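Conserved exported protein (Bacteroides fragilis, PDB 3CLW) probably hydrolyses O-glycosidic bonds as a TIM-barrel enzyme of glycoside hydrolase family 30, although its substrate has not been established. Local coordinates at residues A[281-286]-A[317-322]; A[338-343]-A[423-428]. All blocks are in the same frame, centred on the assembly; numbering follows the deposited sequence.

Interaction 1. Residues A[281-286]-A[317-322]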
loop_
_atom_site.group_PDB
_atom_site.type_symbol
_atom_site.label_atom_id
_atom_site.label_comp_id
_atom_site.label_asym_id
_atom_site.label_seq_id
_atom_site.Cartn_x
_atom_site.Cartn_y
_atom_site.Cartn_z
ATOM N N SER A 281 4.143 12.768 6.104
ATOM C CA SER A 281 4.302 12.502 7.517
ATOM C C SER A 281 5.513 11.606 7.767
ATOM O O SER A 281 5.694 11.096 8.870
ATOM C CB SER A 281 3.014 11.896 8.118
ATOM O OG SER A 281 2.706 10.599 7.588
ATOM N N ALA A 282 6.332 11.412 6.735
ATOM C CA ALA A 282 7.493 10.499 6.846
ATOM C C ALA A 282 8.790 11.202 7.215
ATOM O O ALA A 282 9.810 10.547 7.415
ATOM C CB ALA A 282 7.673 9.686 5.576
ATOM N N TYR A 283 8.729 12.530 7.317
ATOM C CA TYR A 283 9.859 13.395 7.648
ATOM C C TYR A 283 9.312 14.696 8.226
ATOM O O TYR A 283 8.284 15.182 7.738
ATOM C CB TYR A 283 10.658 13.690 6.379
ATOM C CG TYR A 283 11.907 14.525 6.585
ATOM C CD1 TYR A 283 13.128 13.916 6.850
ATOM C CD2 TYR A 283 11.861 15.925 6.516
ATOM C CE1 TYR A 283 14.268 14.649 7.033
ATOM C CE2 TYR A 283 13.010 16.682 6.706
ATOM C CZ TYR A 283 14.214 16.029 6.962
ATOM O OH TYR A 283 15.384 16.746 7.147
ATOM N N PRO A 284 9.978 15.266 9.264
ATOM C CA PRO A 284 11.137 14.702 9.956
ATOM C C PRO A 284 10.748 13.598 10.917
ATOM O O PRO A 284 9.559 13.321 11.088
ATOM C CB PRO A 284 11.726 15.909 10.709
ATOM C CG PRO A 284 10.566 16.777 10.974
ATOM C CD PRO A 284 9.626 16.597 9.805
ATOM N N ALA A 285 11.749 12.979 11.534
ATOM C CA ALA A 285 11.536 11.830 12.416
ATOM C C ALA A 285 10.590 12.099 13.583
ATOM O O ALA A 285 9.886 11.180 14.043
ATOM C CB ALA A 285 12.867 11.262 12.929
ATOM N N THR A 286 10.587 13.334 14.085
ATOM C CA THR A 286 9.673 13.665 15.192
ATOM C C THR A 286 8.211 13.498 14.737
ATOM O O THR A 286 7.402 12.846 15.410
ATOM C CB THR A 286 9.944 15.062 15.826
ATOM O OG1 THR A 286 9.758 16.094 14.848
ATOM C CG2 THR A 286 11.350 15.141 16.325
ATOM N N GLU A 317 7.711 13.695 -1.489
ATOM C CA GLU A 317 8.295 14.810 -0.772
ATOM C C GLU A 317 9.764 15.009 -1.114
ATOM O O GLU A 317 10.401 14.179 -1.768
ATOM C CB GLU A 317 8.157 14.638 0.736
ATOM C CG GLU A 317 8.984 13.502 1.306
ATOM C CD GLU A 317 8.221 12.185 1.366
ATOM O OE1 GLU A 317 7.393 11.890 0.467
ATOM O OE2 GLU A 317 8.461 11.444 2.339
ATOM N N LYS A 318 10.282 16.130 -0.629
ATOM C CA LYS A 318 11.651 16.542 -0.860
ATOM C C LYS A 318 12.253 16.906 0.484
ATOM O O LYS A 318 11.597 17.523 1.316
ATOM C CB LYS A 318 11.693 17.749 -1.797
ATOM C CG LYS A 318 11.148 17.498 -3.184
ATOM C CD LYS A 318 11.558 18.640 -4.095
ATOM C CE LYS A 318 11.006 18.494 -5.500
ATOM N NZ LYS A 318 12.048 18.026 -6.463
ATOM N N ASN A 319 13.490 16.477 0.691
ATOM C CA ASN A 319 14.240 16.735 1.911
ATOM C C ASN A 319 15.699 16.296 1.728
ATOM O O ASN A 319 16.022 15.563 0.791
ATOM C CB ASN A 319 13.580 16.086 3.146
ATOM C CG ASN A 319 13.510 14.554 3.067
ATOM O OD1 ASN A 319 14.529 13.863 2.924
ATOM N ND2 ASN A 319 12.302 14.024 3.186
ATOM N N GLU A 320 16.567 16.747 2.632
ATOM C CA GLU A 320 18.007 16.471 2.560
ATOM C C GLU A 320 18.382 14.992 2.528
ATOM O O GLU A 320 19.449 14.645 2.042
ATOM C CB GLU A 320 18.743 17.142 3.727
ATOM C CG GLU A 320 18.137 16.830 5.095
ATOM C CD GLU A 320 19.119 17.021 6.255
ATOM O OE1 GLU A 320 18.720 17.693 7.237
ATOM O OE2 GLU A 320 20.268 16.507 6.192
ATOM N N GLU A 321 17.533 14.127 3.072
ATOM C CA GLU A 321 17.834 12.696 3.118
ATOM C C GLU A 321 17.737 11.989 1.759
ATOM O O GLU A 321 18.484 11.046 1.494
ATOM C CB GLU A 321 16.952 11.999 4.140
ATOM C CG GLU A 321 17.324 12.301 5.564
ATOM C CD GLU A 321 16.740 11.291 6.516
ATOM O OE1 GLU A 321 15.728 11.617 7.171
ATOM O OE2 GLU A 321 17.279 10.157 6.590
ATOM N N ILE A 322 16.846 12.476 0.897
ATOM C CA ILE A 322 16.463 11.760 -0.321
ATOM C C ILE A 322 16.527 12.598 -1.599
ATOM O O ILE A 322 16.367 12.056 -2.701
ATOM C CB ILE A 322 15.019 11.153 -0.202
ATOM C CG1 ILE A 322 13.984 12.245 0.131
ATOM C CG2 ILE A 322 14.985 9.993 0.794
ATOM C CD1 ILE A 322 12.560 11.857 -0.142
HETATM O O HOH W 1 6.413 12.745 4.322
#
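OE2 of E317 is a shared acceptor facing A282: it takes hydrogen bonds from Y313 and Y337 and a weak one, at 3.1 Å, from a water molecule. That water accepts the backbone N-H of A282, N to water oxygen 2.8 Å, and so bridges the two loops. The methyl CB of A282 lies 3.8 Å from the same OE2. The bend of E317 at chi2 (-92°) places CD nearer A282 than CG.

Further along, the contact is carried by the Y283 ring. The N319 side chain lies over one face, its amide plane only 18° from the ring plane. CB of N319 sits 3.8 Å from the ring centroid in a CH-pi contact displaced toward the CD2-CE2 rim, while ND2 comes to 3.5 Å from Y283 CG. CB of P284, which follows a cis peptide bond, covers the opposite face, so the ring is sandwiched. OE1 of E321 approaches in the ring plane, 3.4 Å from CE1, and the aliphatic CG of E320 reaches the hydroxyl, 3.4 Å from OH. CG of Y283, anti to the backbone N (chi1 -177°), is placed on the side of the 317-322 loop.

The N319 amide has bonds of its own: OD1 accepts weak bonds from the backbone N-H groups of E321 and I322, and ND2 has a weak bond to Y337. E321 also bonds R340 and Y445. The contact joins the loop ahead of helix 285-300 to that between strand 307-310 and helix 328-347 in the TIM-barrel region, and Y337 touches both A282 and Y283. A carboxylate oxygen beside the C-H edge is probably favourable, since those hydrogens carry a slight positive charge. The loops therefore meet through amide-on-ring stacking with a CH-pi contact, and one bridging water.

Interaction 2. Residues A[338-343]-A[423-428]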
loop_
_atom_site.group_PDB
_atom_site.type_symbol
_atom_site.label_atom_id
_atom_site.label_comp_id
_atom_site.label_asym_id
_atom_site.label_seq_id
_atom_site.Cartn_x
_atom_site.Cartn_y
_atom_site.Cartn_z
ATOM N N VAL A 338 12.249 4.526 3.034
ATOM C CA VAL A 338 10.953 3.884 2.940
ATOM C C VAL A 338 10.886 2.730 3.910
ATOM O O VAL A 338 9.870 2.538 4.533
ATOM C CB VAL A 338 10.612 3.428 1.500
ATOM C CG1 VAL A 338 9.261 2.757 1.456
ATOM C CG2 VAL A 338 10.610 4.604 0.546
ATOM N N ALA A 339 11.967 1.966 4.049
ATOM C CA ALA A 339 12.003 0.911 5.060
ATOM C C ALA A 339 11.702 1.463 6.473
ATOM O O ALA A 339 11.153 0.777 7.297
ATOM C CB ALA A 339 13.313 0.181 5.038
ATOM N N ARG A 340 12.087 2.704 6.731
ATOM C CA ARG A 340 11.813 3.373 8.011
ATOM C C ARG A 340 10.317 3.691 8.174
ATOM O O ARG A 340 9.744 3.481 9.251
ATOM C CB ARG A 340 12.640 4.666 8.122
ATOM C CG ARG A 340 12.287 5.494 9.374
ATOM C CD ARG A 340 13.318 6.565 9.663
ATOM N NE ARG A 340 13.237 7.640 8.687
ATOM C CZ ARG A 340 13.918 8.771 8.803
ATOM N NH1 ARG A 340 14.734 8.954 9.849
ATOM N NH2 ARG A 340 13.784 9.721 7.892
ATOM N N ILE A 341 9.684 4.167 7.101
ATOM C CA ILE A 341 8.242 4.297 7.115
ATOM C C ILE A 341 7.600 2.958 7.449
ATOM O O ILE A 341 6.715 2.898 8.320
ATOM C CB ILE A 341 7.656 4.814 5.796
ATOM C CG1 ILE A 341 8.225 6.181 5.449
ATOM C CG2 ILE A 341 6.128 4.928 5.920
ATOM C CD1 ILE A 341 8.073 6.556 3.990
ATOM N N ILE A 342 8.056 1.892 6.786
ATOM C CA ILE A 342 7.458 0.585 7.006
ATOM C C ILE A 342 7.565 0.160 8.475
ATOM O O ILE A 342 6.550 -0.219 9.097
ATOM C CB ILE A 342 8.018 -0.518 6.061
ATOM C CG1 ILE A 342 7.603 -0.230 4.613
ATOM C CG2 ILE A 342 7.506 -1.936 6.493
ATOM C CD1 ILE A 342 8.285 -1.106 3.533
ATOM N N HIS A 343 8.785 0.228 9.015
ATOM C CA HIS A 343 9.023 -0.192 10.382
ATOM C C HIS A 343 8.123 0.535 11.397
ATOM O O HIS A 343 7.547 -0.085 12.278
ATOM C CB HIS A 343 10.471 0.028 10.752
ATOM C CG HIS A 343 10.739 -0.149 12.211
ATOM N ND1 HIS A 343 11.030 -1.373 12.768
ATOM C CD2 HIS A 343 10.735 0.738 13.230
ATOM C CE1 HIS A 343 11.204 -1.228 14.068
ATOM N NE2 HIS A 343 11.021 0.042 14.371
ATOM N N ALA A 423 15.622 5.603 17.845
ATOM C CA ALA A 423 15.643 4.458 16.938
ATOM C C ALA A 423 15.539 4.880 15.469
ATOM O O ALA A 423 16.234 4.326 14.622
ATOM C CB ALA A 423 14.544 3.496 17.290
ATOM N N ALA A 424 14.706 5.883 15.185
ATOM C CA ALA A 424 14.475 6.364 13.816
ATOM C C ALA A 424 15.737 6.830 13.061
ATOM O O ALA A 424 15.756 6.852 11.820
ATOM C CB ALA A 424 13.424 7.457 13.810
ATOM N N THR A 425 16.787 7.212 13.785
ATOM C CA THR A 425 18.014 7.671 13.120
ATOM C C THR A 425 19.173 6.731 13.380
ATOM O O THR A 425 20.288 6.989 12.929
ATOM C CB THR A 425 18.430 9.133 13.516
ATOM O OG1 THR A 425 18.466 9.261 14.950
ATOM C CG2 THR A 425 17.448 10.122 12.947
ATOM N N SER A 426 18.921 5.654 14.118
ATOM C CA SER A 426 19.962 4.665 14.387
ATOM C C SER A 426 19.556 3.247 13.972
ATOM O O SER A 426 19.861 2.826 12.855
ATOM C CB SER A 426 20.437 4.731 15.852
ATOM O OG SER A 426 19.397 4.449 16.779
ATOM N N LEU A 427 18.861 2.519 14.847
ATOM C CA LEU A 427 18.594 1.110 14.625
ATOM C C LEU A 427 17.139 0.715 14.953
ATOM O O LEU A 427 16.675 0.877 16.101
ATOM C CB LEU A 427 19.581 0.268 15.423
ATOM C CG LEU A 427 19.440 -1.248 15.301
ATOM C CD1 LEU A 427 20.074 -1.775 14.005
ATOM C CD2 LEU A 427 20.041 -1.943 16.500
ATOM N N MET A 428 16.439 0.197 13.936
ATOM C CA MET A 428 15.024 -0.186 14.035
ATOM C C MET A 428 14.909 -1.680 13.799
ATOM O O MET A 428 15.496 -2.221 12.861
ATOM C CB MET A 428 14.170 0.584 13.017
ATOM C CG MET A 428 13.972 2.085 13.312
ATOM S SD MET A 428 13.325 3.016 11.904
ATOM C CE MET A 428 14.863 3.430 11.126
#
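One and a half turns of helix 328-347, residues 338-343, face a segment that makes a type I beta turn from A423 to S426 and then enters strand 427-433. The backbones come close at two places, R340 CA to A424 CA at 7.1 Å and H343 CA to M428 CA at 7.0 Å. S426 N bonds to A423 O and closes the turn, leaving the carbonyl of A424 to meet the arginine.

R340 NH1 donates to A424 O over 3.1 Å with an N-H...O angle of 159°. The oxygen lies near the guanidinium plane, but the donor stands above the carbonyl plane, 49° out of it. CG of R340 is anti to the backbone N, and the chain bends at chi3 (72°), which brings NE round beyond a CD that itself lies 3.3 Å from A424 O. NH2 of the same group pairs with E321.

M428 fills the angle between R340 and H343. Its CB rests over the centre of the imidazole, 3.4 Å from the centroid, a close CH-pi contact. SD lies obliquely to that ring, 4.4 Å from its centroid, and 3.7 Å from R340 CG. The chi3 bend of M428 carries its CE alongside the R340 methylenes, 3.7 Å from R340 CG. Y399 of helix 391-400 also touches H343.

A helix of the family 30 barrel thus packs on the turn and strand of the C-terminal beta region. The interface divides into an apolar part, where thioether, imidazole face and arginine methylenes pack together, and a polar part at the guanidinium. There R340 bonds a neutral carbonyl through one nitrogen and a carboxylate through another; the nearby negative charge should favour keeping this buried arginine protonated and would compensate its charge.

Interaction 1 closes before interaction 2 opens along the chain, and their centres lie 12 Å apart on the same side of the chain's centre. Interaction 1 joins the loops that follow barrel strands 270-276 and 307-310; interaction 2 ties the next helix, 328-347, to the beta-rich C-terminal part of the chain. They meet directly: E321 OE1 and R340 NH2 are 2.8 Å apart in a salt bridge, and A282 CB packs on I341 CD1. Helix 328-347 supplies residues 338-343 to interaction 2 and also packs against interaction 1, while A285 meets A424 directly, so loops of the TIM barrel and the turn before strand 427-433 form one continuous packed region.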